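Local coordinates for protein lasso peptide isopeptidase AtxE2 (Asticcacaulis excentricus, PDB 5TXE) that hydrolyses the isopeptide bond of the lasso peptides astexin-2 and astexin-3, recognising their knotted shape and converting them to linear peptides, at residues A[190-195]-A[221-226]; A[197-200]-A[206-209]; A[306-311]-A[359-364]; A[332-335]-A[340-343]; A[601-606]-A[654-659]. The protein carries 1 engineered substitution. One frame throughout, in Å; residues are numbered along the deposited sequence.

Contact 1 of 5, residues A[190-195]-A[221-226]; sequences PGFVEA and PRVLEP
V223 points its side chain at the first turns of helix 190-202 and is held there by F192 and A195, the two residues of segment 190-195 that touch segment 221-226. Both branches of the valine take part. V223 CG2 lies over one face of the F192 ring, 4.2 Å from the ring centroid and 21° off the ring normal, which meets the geometry of a CH-pi contact, although the methyl is shifted toward the rim. F192 CE2 approaches V223 CB to 3.8 Å, and the two side chains meet at a slant. Beside the ring, A195 CB stands 3.7 Å from V223 CG1 and 3.8 Å from V223 CG2, so the alanine methyl faces the fork of the valine. F192 and A195 are three residues apart, hence on one side of the helix, and the backbones come to 6.3 Å between the CA atoms of A195 and V223. The phenylalanine reaches the loop because its ring swings out opposite the backbone N (chi1 -180°), which brings the CD2-CE2 side of the ring to the valine. With an alanine here, V223 CG2 would probably lose the ring face it rests on, and a gap would be likely to open between helix and loop. E196 and I199, farther along the helix, also touch V223. The loop is bonded through its backbone to another segment, V223 with A119 and E225 with G117, while the V223 side chain lies about 12 Å from that of W116. Helix-on-loop packing therefore borders the region carrying W116, which binds astexin-3 and is important for activity.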
# COMPACT_ATOMS: atom_id res chain seq x y z
N PRO A 190 2.62 -18.91 20.46
CA PRO A 190 3.17 -20.25 20.46
C PRO A 190 2.15 -21.23 19.98
O PRO A 190 2.51 -22.27 19.45
CB PRO A 190 3.49 -20.51 21.94
CG PRO A 190 2.73 -19.46 22.70
CD PRO A 190 2.71 -18.28 21.79
N GLY A 191 0.86 -20.95 20.17
CA GLY A 191 -0.18 -21.89 19.67
C GLY A 191 -0.11 -22.09 18.13
O GLY A 191 -0.56 -23.11 17.60
N PHE A 192 0.40 -21.11 17.42
CA PHE A 192 0.45 -21.15 15.98
C PHE A 192 1.51 -22.18 15.62
O PHE A 192 1.29 -23.02 14.77
CB PHE A 192 0.78 -19.78 15.39
CG PHE A 192 0.84 -19.79 13.90
CD1 PHE A 192 1.98 -20.20 13.25
CD2 PHE A 192 -0.26 -19.46 13.15
CE1 PHE A 192 2.03 -20.23 11.86
CE2 PHE A 192 -0.22 -19.50 11.78
CZ PHE A 192 0.91 -19.87 11.12
N VAL A 193 2.63 -22.14 16.33
CA VAL A 193 3.68 -23.14 16.18
C VAL A 193 3.22 -24.56 16.49
O VAL A 193 3.51 -25.50 15.75
CB VAL A 193 4.91 -22.76 17.05
CG1 VAL A 193 5.99 -23.85 16.97
CG2 VAL A 193 5.51 -21.45 16.55
N GLU A 194 2.53 -24.74 17.59
CA GLU A 194 1.99 -26.04 17.93
C GLU A 194 0.98 -26.54 16.86
O GLU A 194 0.90 -27.73 16.59
CB GLU A 194 1.33 -25.99 19.34
CG GLU A 194 2.32 -25.56 20.47
CD GLU A 194 1.66 -25.01 21.77
OE1 GLU A 194 0.40 -24.87 21.85
OE2 GLU A 194 2.44 -24.74 22.72
N ALA A 195 0.16 -25.66 16.33
CA ALA A 195 -0.86 -26.06 15.38
C ALA A 195 -0.15 -26.53 14.11
O ALA A 195 -0.59 -27.49 13.50
CB ALA A 195 -1.79 -24.90 15.05
N PRO A 221 -2.46 -27.64 4.55
CA PRO A 221 -3.52 -26.98 5.29
C PRO A 221 -2.92 -25.80 6.04
O PRO A 221 -1.78 -25.90 6.49
CB PRO A 221 -3.97 -28.04 6.28
CG PRO A 221 -3.38 -29.31 5.85
CD PRO A 221 -2.15 -28.94 5.13
N ARG A 222 -3.68 -24.71 6.17
CA ARG A 222 -3.31 -23.57 7.00
C ARG A 222 -3.88 -23.75 8.40
O ARG A 222 -4.86 -24.49 8.61
CB ARG A 222 -3.88 -22.30 6.38
CG ARG A 222 -3.48 -22.18 4.94
CD ARG A 222 -2.91 -20.90 4.30
NE ARG A 222 -3.86 -19.82 4.09
CZ ARG A 222 -3.80 -18.85 3.15
NH1 ARG A 222 -2.90 -18.80 2.17
NH2 ARG A 222 -4.74 -17.90 3.18
N VAL A 223 -3.30 -23.04 9.34
CA VAL A 223 -3.76 -23.01 10.69
C VAL A 223 -4.99 -22.11 10.74
O VAL A 223 -4.95 -20.95 10.31
CB VAL A 223 -2.70 -22.38 11.62
CG1 VAL A 223 -3.25 -22.19 13.02
CG2 VAL A 223 -1.41 -23.22 11.63
N LEU A 224 -6.06 -22.63 11.33
CA LEU A 224 -7.31 -21.87 11.55
C LEU A 224 -7.28 -21.12 12.88
O LEU A 224 -6.80 -21.63 13.88
CB LEU A 224 -8.49 -22.84 11.59
CG LEU A 224 -8.63 -23.68 10.30
CD1 LEU A 224 -9.72 -24.76 10.46
CD2 LEU A 224 -8.92 -22.78 9.10
N GLU A 225 -7.89 -19.94 12.90
CA GLU A 225 -8.31 -19.33 14.16
C GLU A 225 -9.24 -20.29 14.92
O GLU A 225 -9.91 -21.08 14.29
CB GLU A 225 -9.04 -18.03 13.83
CG GLU A 225 -8.11 -16.91 13.41
CD GLU A 225 -7.16 -16.50 14.53
OE1 GLU A 225 -7.38 -16.89 15.72
OE2 GLU A 225 -6.19 -15.77 14.26
N PRO A 226 -9.34 -20.24 16.25
CA PRO A 226 -8.76 -19.19 17.10
C PRO A 226 -7.38 -19.63 17.55
O PRO A 226 -7.20 -20.78 17.92
CB PRO A 226 -9.71 -19.16 18.31
CG PRO A 226 -10.14 -20.61 18.46
CD PRO A 226 -10.17 -21.19 17.04

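Contact 2 of 5, residues A[197-200]-A[206-209]; sequences AEIE and GWVY
I199 meets W207 through its carbonyl oxygen and a methyl branch, joining helix 190-202 to the loop that follows it. Just before it on the helix, E198 pairs through OE1 with R201 in a salt bridge. At I199 the indole N-H of W207 is used: NE1 donates to the carbonyl O of I199 at 2.9 Å, with an N-H...O angle of 157°. The oxygen lies practically in the plane of the indole, only 2° out of it, whereas the donor is tilted 28° from the carbonyl plane. The methyl CG2 of I199 adds apolar contact, 3.9 Å from W207 NE1 and 4.0 Å from W207 CZ2. It can do so because this branch is trans to the amide nitrogen and lies beside the carbonyl carbon, bringing methyl and oxygen to the same indole. Helix and loop belong to one long insertion between strands 183-188 and 230-235, neighbours in a four-stranded antiparallel sheet, and the indole bridges two parts of that insertion. With a phenylalanine in place of W207 the N-H donor is absent, so I199 O would probably lose this mate and the ring be freer to shift. P221 touches both I199 and W207. E200, next in sequence, directs OE1 into a salt bridge with R220, a residue the W207 side chain also touches.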
# COMPACT_ATOMS: atom_id res chain seq x y z
N ALA A 197 2.71 -27.99 14.05
CA ALA A 197 3.27 -29.31 14.28
C ALA A 197 2.18 -30.35 14.22
O ALA A 197 2.39 -31.50 13.73
CB ALA A 197 4.05 -29.36 15.61
N GLU A 198 0.99 -29.98 14.67
CA GLU A 198 -0.11 -30.92 14.57
C GLU A 198 -0.46 -31.20 13.08
O GLU A 198 -0.69 -32.35 12.70
CB GLU A 198 -1.31 -30.47 15.39
CG GLU A 198 -2.51 -31.46 15.45
CD GLU A 198 -2.20 -32.92 15.95
OE1 GLU A 198 -1.37 -33.10 16.90
OE2 GLU A 198 -2.82 -33.89 15.40
N ILE A 199 -0.49 -30.17 12.24
CA ILE A 199 -0.69 -30.37 10.83
C ILE A 199 0.33 -31.33 10.24
O ILE A 199 -0.04 -32.20 9.46
CB ILE A 199 -0.66 -29.03 10.13
CG1 ILE A 199 -2.02 -28.34 10.37
CG2 ILE A 199 -0.42 -29.14 8.63
CD1 ILE A 199 -1.98 -26.88 9.97
N GLU A 200 1.58 -31.19 10.63
CA GLU A 200 2.67 -32.03 10.16
C GLU A 200 2.47 -33.48 10.55
O GLU A 200 2.66 -34.36 9.69
CB GLU A 200 4.03 -31.48 10.65
CG GLU A 200 5.21 -32.37 10.43
CD GLU A 200 5.65 -32.44 8.98
OE1 GLU A 200 5.38 -31.49 8.20
OE2 GLU A 200 6.32 -33.44 8.64
N GLY A 206 -2.48 -38.36 5.53
CA GLY A 206 -3.11 -37.62 4.44
C GLY A 206 -4.06 -36.59 5.03
O GLY A 206 -4.61 -36.82 6.07
N TRP A 207 -4.24 -35.44 4.36
CA TRP A 207 -5.12 -34.43 4.83
C TRP A 207 -6.34 -34.37 3.96
O TRP A 207 -6.26 -34.38 2.73
CB TRP A 207 -4.43 -33.08 4.69
CG TRP A 207 -3.18 -32.83 5.46
CD1 TRP A 207 -3.02 -32.82 6.81
CD2 TRP A 207 -1.92 -32.37 4.91
NE1 TRP A 207 -1.75 -32.46 7.13
CE2 TRP A 207 -1.05 -32.18 5.99
CE3 TRP A 207 -1.45 -32.19 3.62
CZ2 TRP A 207 0.28 -31.82 5.81
CZ3 TRP A 207 -0.15 -31.79 3.43
CH2 TRP A 207 0.71 -31.62 4.54
N VAL A 208 -7.50 -34.24 4.59
CA VAL A 208 -8.74 -34.04 3.81
C VAL A 208 -8.72 -32.63 3.21
O VAL A 208 -8.57 -31.64 3.94
CB VAL A 208 -10.00 -34.08 4.70
CG1 VAL A 208 -11.24 -33.94 3.83
CG2 VAL A 208 -10.08 -35.37 5.45
N TYR A 209 -8.96 -32.53 1.92
CA TYR A 209 -9.04 -31.23 1.27
C TYR A 209 -10.36 -30.56 1.64
O TYR A 209 -11.42 -31.04 1.26
CB TYR A 209 -8.98 -31.36 -0.25
CG TYR A 209 -9.00 -30.03 -0.98
CD1 TYR A 209 -7.91 -29.19 -0.98
CD2 TYR A 209 -10.10 -29.64 -1.70
CE1 TYR A 209 -7.92 -27.96 -1.64
CE2 TYR A 209 -10.12 -28.42 -2.34
CZ TYR A 209 -9.01 -27.61 -2.32
OH TYR A 209 -9.05 -26.44 -2.98

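Contact 3 of 5, residues A[306-311]-A[359-364]; sequences RMWGDE and KRLICA
W308 and L361 face each other from strands too far apart to pair: their CA atoms are 9.7 Å apart, and those of D310 and K359 8.6 Å. This spacing suits sheets packed through their side chains. Strand 304-310 is an outermost strand of one four-stranded antiparallel sheet, and strand 360-367 belongs to the next. Across the gap, L361 CD1 sits over the centre of the W308 six-membered ring, 4.2 Å from its centroid and 15° off the normal, a CH-pi contact. The second methyl, L361 CD2, approaches the rim at W308 CZ3 (4.2 Å), so the leucine fork spreads across that face of the indole while the side chains cross at about a right angle. Successive four-stranded antiparallel sheets meeting face to face are consistent with blades set round the axis of a beta-propeller, as in prolyl oligopeptidases. The opposite indole face is covered from within its own strand by R306, whose CD lies 3.5 Å above the ring plane. R306 NH1 donates to M307 O at 2.9 Å with an N-H...O angle of 143°, which helps hold the guanidinium over W308 NE1. C354, in a disulfide with C363, touches both W308 and L361. Nearer the end of the strand, D310 OD2 is 4.4 Å from K359 CG, but the lysine nitrogen NZ lies 5.9 Å from that oxygen; D310 OD2 and Y317 OH share a weak hydrogen bond.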
# COMPACT_ATOMS: atom_id res chain seq x y z
N ARG A 306 -7.09 12.39 11.60
CA ARG A 306 -6.15 12.36 12.69
C ARG A 306 -6.35 13.61 13.52
O ARG A 306 -6.41 14.70 12.97
CB ARG A 306 -4.70 12.34 12.16
CG ARG A 306 -3.79 11.35 12.84
CD ARG A 306 -3.71 11.55 14.34
NE ARG A 306 -2.67 10.72 14.95
CZ ARG A 306 -2.45 10.61 16.27
NH1 ARG A 306 -3.19 11.28 17.17
NH2 ARG A 306 -1.47 9.83 16.73
N MET A 307 -6.36 13.47 14.84
CA MET A 307 -6.36 14.68 15.71
C MET A 307 -5.36 14.61 16.89
O MET A 307 -4.98 13.54 17.33
CB MET A 307 -7.77 14.86 16.24
CG MET A 307 -8.19 13.84 17.27
SD MET A 307 -9.81 14.18 18.00
CE MET A 307 -10.90 14.06 16.60
N TRP A 308 -4.96 15.76 17.41
CA TRP A 308 -4.03 15.86 18.54
C TRP A 308 -4.43 16.98 19.49
O TRP A 308 -4.65 18.14 19.03
CB TRP A 308 -2.64 16.27 18.05
CG TRP A 308 -1.93 15.28 17.18
CD1 TRP A 308 -1.07 14.32 17.59
CD2 TRP A 308 -2.01 15.18 15.76
NE1 TRP A 308 -0.61 13.61 16.51
CE2 TRP A 308 -1.17 14.13 15.38
CE3 TRP A 308 -2.73 15.86 14.77
CZ2 TRP A 308 -1.03 13.75 14.05
CZ3 TRP A 308 -2.56 15.50 13.45
CH2 TRP A 308 -1.72 14.44 13.10
N GLY A 309 -4.56 16.64 20.77
CA GLY A 309 -4.91 17.63 21.80
C GLY A 309 -3.67 18.24 22.43
O GLY A 309 -2.72 17.55 22.70
N ASP A 310 -3.70 19.53 22.72
CA ASP A 310 -2.56 20.21 23.37
C ASP A 310 -3.08 21.03 24.54
O ASP A 310 -3.64 22.11 24.31
CB ASP A 310 -1.89 21.14 22.33
CG ASP A 310 -0.67 21.92 22.88
OD1 ASP A 310 -0.38 21.83 24.10
OD2 ASP A 310 -0.01 22.61 22.03
N GLU A 311 -2.88 20.53 25.77
CA GLU A 311 -3.38 21.19 27.00
C GLU A 311 -2.77 22.57 27.25
O GLU A 311 -3.47 23.54 27.53
CB GLU A 311 -3.18 20.28 28.24
CG GLU A 311 -4.41 20.14 29.14
CD GLU A 311 -4.69 18.70 29.51
OE1 GLU A 311 -4.99 17.91 28.57
OE2 GLU A 311 -4.62 18.35 30.72
N LYS A 359 4.81 22.71 20.00
CA LYS A 359 4.11 23.36 18.89
C LYS A 359 4.66 23.01 17.49
O LYS A 359 4.48 23.74 16.49
CB LYS A 359 4.07 24.85 19.16
CG LYS A 359 2.90 25.19 20.05
CD LYS A 359 2.90 26.65 20.42
CE LYS A 359 2.00 26.82 21.63
NZ LYS A 359 2.07 28.18 22.20
N ARG A 360 5.31 21.84 17.40
CA ARG A 360 5.59 21.23 16.11
C ARG A 360 4.99 19.82 15.98
O ARG A 360 4.82 19.07 16.94
CB ARG A 360 7.08 21.30 15.71
CG ARG A 360 8.05 21.48 16.85
CD ARG A 360 9.09 22.55 16.53
NE ARG A 360 10.16 22.09 15.64
CZ ARG A 360 11.10 21.20 15.99
NH1 ARG A 360 11.13 20.62 17.19
NH2 ARG A 360 12.02 20.88 15.09
N LEU A 361 4.67 19.49 14.74
CA LEU A 361 4.36 18.16 14.33
C LEU A 361 5.63 17.64 13.62
O LEU A 361 6.21 18.34 12.80
CB LEU A 361 3.19 18.24 13.35
CG LEU A 361 2.10 17.22 13.44
CD1 LEU A 361 1.68 16.95 14.88
CD2 LEU A 361 0.92 17.69 12.62
N ILE A 362 6.05 16.45 13.97
CA ILE A 362 7.06 15.75 13.19
C ILE A 362 6.39 14.65 12.39
O ILE A 362 5.75 13.77 12.98
CB ILE A 362 8.11 15.14 14.11
CG1 ILE A 362 8.91 16.31 14.71
CG2 ILE A 362 9.15 14.36 13.33
CD1 ILE A 362 8.44 16.86 16.01
N CYS A 363 6.57 14.70 11.09
CA CYS A 363 5.85 13.83 10.14
C CYS A 363 6.76 13.18 9.09
O CYS A 363 7.79 13.74 8.71
CB CYS A 363 4.86 14.68 9.34
SG CYS A 363 3.67 15.55 10.34
N ALA A 364 6.35 12.03 8.56
CA ALA A 364 6.85 11.66 7.25
C ALA A 364 6.00 12.40 6.24
O ALA A 364 4.84 12.65 6.48
CB ALA A 364 6.74 10.16 7.04

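Contact 4 of 5, residues A[332-335]-A[340-343]; sequences YRMP and KPVR
Y332 and R343 carry the tight part of this beta hairpin. They form a non-hydrogen-bonded antiparallel pair with CA atoms 4.4 Å apart, next to the hydrogen-bonded pair R333 and V342. In the latter, both backbone bonds, R333 N to V342 O and V342 N to R333 O, are 2.9 Å long. R343 lays its aliphatic stem along the tyrosine: R343 CG stands over the ring face, 4.2 Å from the centroid and 23° off the normal, and CD comes 3.5 Å from Y332 OH. The arginine CG is anti to its own N (chi1 -164°), which carries the chain out along the ring toward the hydroxyl. Both polar ends finish on one carboxylate outside the hairpin, Y332 OH on E322 OE1 and R343 NH1 on E322 OE2. P341 CB approaches Y332 CD2 obliquely, at 4.1 Å, from the other side of the ring plane to R343 CG, while M334 lies alongside the proline. Contact is sparser near the turn, where P335 and K340 are exposed. There a water links the two segments, accepting from K340 N at 2.7 Å and donating to P335 O, and the lysine end leads off to a salt bridge with E298. Strand 342-347 is an outermost strand of its four-stranded antiparallel sheet, and strand 328-335 lies between it and strand 315-322, whose F318 touches both Y332 and P341.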
# COMPACT_ATOMS: atom_id res chain seq x y z
N TYR A 332 -5.60 21.59 10.42
CA TYR A 332 -6.41 22.62 11.11
C TYR A 332 -5.98 22.82 12.57
O TYR A 332 -5.56 21.86 13.26
CB TYR A 332 -7.89 22.25 11.06
CG TYR A 332 -8.46 22.43 9.68
CD1 TYR A 332 -8.30 21.45 8.72
CD2 TYR A 332 -9.13 23.59 9.32
CE1 TYR A 332 -8.81 21.62 7.44
CE2 TYR A 332 -9.64 23.77 8.05
CZ TYR A 332 -9.46 22.77 7.11
OH TYR A 332 -9.94 22.93 5.86
N ARG A 333 -6.12 24.08 13.03
CA ARG A 333 -5.92 24.45 14.44
C ARG A 333 -7.22 25.06 14.99
O ARG A 333 -7.79 25.99 14.43
CB ARG A 333 -4.80 25.43 14.49
CG ARG A 333 -4.41 25.97 15.84
CD ARG A 333 -3.45 27.13 15.59
NE ARG A 333 -2.90 27.60 16.84
CZ ARG A 333 -3.56 28.35 17.73
NH1 ARG A 333 -4.82 28.76 17.52
NH2 ARG A 333 -2.94 28.70 18.85
N MET A 334 -7.66 24.53 16.11
CA MET A 334 -8.94 24.88 16.66
C MET A 334 -8.79 25.15 18.17
O MET A 334 -8.61 24.19 18.94
CB MET A 334 -9.92 23.73 16.47
CG MET A 334 -11.31 24.15 16.87
SD MET A 334 -12.47 22.81 16.87
CE MET A 334 -12.07 22.07 18.43
N PRO A 335 -8.91 26.44 18.61
CA PRO A 335 -8.96 26.81 20.07
C PRO A 335 -9.98 25.96 20.77
O PRO A 335 -11.12 25.86 20.29
CB PRO A 335 -9.41 28.26 20.05
CG PRO A 335 -9.05 28.78 18.69
CD PRO A 335 -9.22 27.61 17.76
N LYS A 340 -14.39 26.47 16.18
CA LYS A 340 -14.01 27.32 15.05
C LYS A 340 -12.62 26.94 14.50
O LYS A 340 -11.66 27.66 14.75
CB LYS A 340 -13.94 28.80 15.50
CG LYS A 340 -15.25 29.60 15.48
CD LYS A 340 -16.41 29.02 14.67
CE LYS A 340 -17.45 30.10 14.37
NZ LYS A 340 -18.64 29.53 13.70
N PRO A 341 -12.51 25.85 13.75
CA PRO A 341 -11.20 25.47 13.21
C PRO A 341 -10.71 26.40 12.14
O PRO A 341 -11.49 26.89 11.37
CB PRO A 341 -11.41 24.08 12.67
CG PRO A 341 -12.87 23.92 12.54
CD PRO A 341 -13.54 24.85 13.49
N VAL A 342 -9.41 26.68 12.15
CA VAL A 342 -8.75 27.48 11.14
C VAL A 342 -7.67 26.65 10.41
O VAL A 342 -6.84 26.00 11.05
CB VAL A 342 -8.10 28.70 11.78
CG1 VAL A 342 -7.38 29.54 10.74
CG2 VAL A 342 -9.17 29.53 12.49
N ARG A 343 -7.68 26.71 9.08
CA ARG A 343 -6.71 25.98 8.26
C ARG A 343 -5.38 26.64 8.34
O ARG A 343 -5.29 27.81 8.09
CB ARG A 343 -7.13 25.95 6.80
CG ARG A 343 -6.37 24.91 6.01
CD ARG A 343 -7.05 24.62 4.69
NE ARG A 343 -6.81 25.72 3.78
CZ ARG A 343 -7.32 25.78 2.56
NH1 ARG A 343 -8.10 24.81 2.12
NH2 ARG A 343 -7.04 26.81 1.78
O HOH W 1 -12.73 27.13 18.16

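Contact 5 of 5, residues A[601-606]-A[654-659]; sequences PLLIQS and IDWFRF
L603 and W656 make the CH-pi part of this buried contact. L603 CB sits over the centre of the indole six-membered ring, 3.7 Å from the centroid and 15° off the normal, and lies 3.6 Å from W656 CE2. The two side chains run past each other in opposite directions, which lets L603 CD2 continue along the indole to W656 CG at 4.1 Å. Since the tryptophan chi1 is fully extended (179°), the indole reaches from the helix onto the strand, although the CA atoms of L603 and W656 remain 7.8 Å apart. W660 and W678 meet the indole edge-to-face. P601 CB adds apolar contact 3.7 Å from W656 CZ2, out of the indole plane on the side away from L603 CB, with P601 C at the ring edge. Backbone atoms press on the same corner: L603 N and L602 C each approach W656 CZ2 to 3.5 Å, so the indole packs against main chain as well as side chains. The polar terms reach outside the two segments. W656 NE1 makes a weak hydrogen bond to A546 O, and Q605 OE1 accepts from R652 on the same helix as W656. Helix 643-662 thus packs on the mixed sheet of the alpha/beta-hydrolase domain, covering strand 602-607 where it runs between its parallel neighbours 545-548 and 628-633, with helix 672-684 against the helix as well.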
# COMPACT_ATOMS: atom_id res chain seq x y z
N PRO A 601 -1.77 -7.04 -27.04
CA PRO A 601 -0.59 -7.62 -26.41
C PRO A 601 -0.63 -7.48 -24.92
O PRO A 601 -0.83 -6.38 -24.41
CB PRO A 601 0.55 -6.81 -26.99
CG PRO A 601 0.05 -6.34 -28.33
CD PRO A 601 -1.41 -6.03 -28.09
N LEU A 602 -0.43 -8.59 -24.21
CA LEU A 602 -0.47 -8.59 -22.76
C LEU A 602 0.75 -9.32 -22.20
O LEU A 602 1.04 -10.50 -22.56
CB LEU A 602 -1.70 -9.33 -22.34
CG LEU A 602 -1.86 -9.54 -20.84
CD1 LEU A 602 -1.96 -8.22 -20.12
CD2 LEU A 602 -3.06 -10.41 -20.52
N LEU A 603 1.46 -8.62 -21.33
CA LEU A 603 2.53 -9.16 -20.56
C LEU A 603 2.09 -9.36 -19.13
O LEU A 603 1.61 -8.41 -18.51
CB LEU A 603 3.71 -8.25 -20.60
CG LEU A 603 4.89 -8.65 -19.72
CD1 LEU A 603 5.55 -9.89 -20.22
CD2 LEU A 603 5.92 -7.54 -19.76
N ILE A 604 2.27 -10.58 -18.59
CA ILE A 604 1.96 -10.86 -17.17
C ILE A 604 3.26 -11.14 -16.41
O ILE A 604 4.00 -12.08 -16.75
CB ILE A 604 1.01 -12.07 -17.04
CG1 ILE A 604 -0.24 -11.90 -17.92
CG2 ILE A 604 0.56 -12.30 -15.63
CD1 ILE A 604 -0.92 -13.21 -18.28
N GLN A 605 3.52 -10.38 -15.37
CA GLN A 605 4.76 -10.52 -14.62
C GLN A 605 4.35 -10.97 -13.26
O GLN A 605 4.09 -10.14 -12.36
CB GLN A 605 5.50 -9.20 -14.59
CG GLN A 605 6.01 -8.81 -15.98
CD GLN A 605 7.29 -8.01 -15.96
OE1 GLN A 605 8.39 -8.58 -15.77
NE2 GLN A 605 7.20 -6.70 -16.24
N SER A 606 4.22 -12.28 -13.09
CA SER A 606 3.58 -12.84 -11.91
C SER A 606 4.55 -13.39 -10.88
O SER A 606 5.57 -13.97 -11.22
CB SER A 606 2.64 -13.98 -12.36
OG SER A 606 1.90 -14.52 -11.30
N ILE A 654 9.15 -1.38 -19.35
CA ILE A 654 9.58 -0.31 -20.26
C ILE A 654 9.87 -0.87 -21.63
O ILE A 654 9.43 -0.32 -22.64
CB ILE A 654 10.78 0.44 -19.72
CG1 ILE A 654 10.34 1.25 -18.53
CG2 ILE A 654 11.37 1.40 -20.73
CD1 ILE A 654 11.49 1.77 -17.69
N ASP A 655 10.59 -1.98 -21.70
CA ASP A 655 10.92 -2.54 -22.99
C ASP A 655 9.63 -2.91 -23.74
O ASP A 655 9.52 -2.77 -24.96
CB ASP A 655 11.75 -3.82 -22.88
CG ASP A 655 13.17 -3.60 -22.36
OD1 ASP A 655 13.62 -2.45 -22.24
OD2 ASP A 655 13.84 -4.61 -22.03
N TRP A 656 8.68 -3.45 -23.00
CA TRP A 656 7.47 -3.93 -23.63
C TRP A 656 6.73 -2.77 -24.28
O TRP A 656 6.31 -2.89 -25.43
CB TRP A 656 6.59 -4.59 -22.60
CG TRP A 656 5.30 -5.12 -23.02
CD1 TRP A 656 4.09 -4.56 -22.78
CD2 TRP A 656 5.03 -6.38 -23.58
NE1 TRP A 656 3.08 -5.36 -23.21
CE2 TRP A 656 3.63 -6.50 -23.72
CE3 TRP A 656 5.83 -7.43 -24.03
CZ2 TRP A 656 3.02 -7.59 -24.29
CZ3 TRP A 656 5.20 -8.56 -24.57
CH2 TRP A 656 3.83 -8.65 -24.65
N PHE A 657 6.50 -1.71 -23.52
CA PHE A 657 5.82 -0.54 -24.08
C PHE A 657 6.62 0.17 -25.20
O PHE A 657 6.04 0.59 -26.19
CB PHE A 657 5.40 0.41 -23.00
CG PHE A 657 4.21 -0.07 -22.19
CD1 PHE A 657 3.08 -0.48 -22.81
CD2 PHE A 657 4.30 -0.18 -20.84
CE1 PHE A 657 2.02 -0.97 -22.08
CE2 PHE A 657 3.23 -0.63 -20.09
CZ PHE A 657 2.08 -1.00 -20.70
N ARG A 658 7.93 0.23 -25.09
CA ARG A 658 8.73 0.75 -26.20
C ARG A 658 8.57 -0.08 -27.46
O ARG A 658 8.50 0.46 -28.57
CB ARG A 658 10.21 0.82 -25.87
CG ARG A 658 10.53 1.90 -24.87
CD ARG A 658 12.04 2.01 -24.60
NE ARG A 658 12.70 2.66 -25.72
CZ ARG A 658 13.78 2.24 -26.36
NH1 ARG A 658 14.47 1.17 -25.97
NH2 ARG A 658 14.21 2.95 -27.39
N PHE A 659 8.49 -1.40 -27.30
CA PHE A 659 8.35 -2.29 -28.42
C PHE A 659 6.99 -2.10 -29.10
O PHE A 659 6.94 -1.92 -30.30
CB PHE A 659 8.59 -3.78 -28.01
CG PHE A 659 8.43 -4.79 -29.14
CD1 PHE A 659 9.46 -5.08 -29.97
CD2 PHE A 659 7.23 -5.42 -29.34
CE1 PHE A 659 9.29 -5.97 -31.02
CE2 PHE A 659 7.07 -6.33 -30.35
CZ PHE A 659 8.09 -6.61 -31.19

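Overall arrangement
From the N terminus, contact 1 comes first, closing the insertion from helix 190-202 to the loop before strand 230-235. Contact 2 nests inside it on the same helix, and the two touch where P221 meets W207 and I199. Contact 3 follows in series, about 26 Å from contact 1 between nearest atoms, and joins two neighbouring four-stranded sheets. The hairpin of contact 4 nests within its loop; they share a sheet but do not touch. Contact 5 closes last, tying strand 602-607 to helix 643-662 in the hydrolase domain, across the chain's centre from contacts 3 and 4. None of the loops cross.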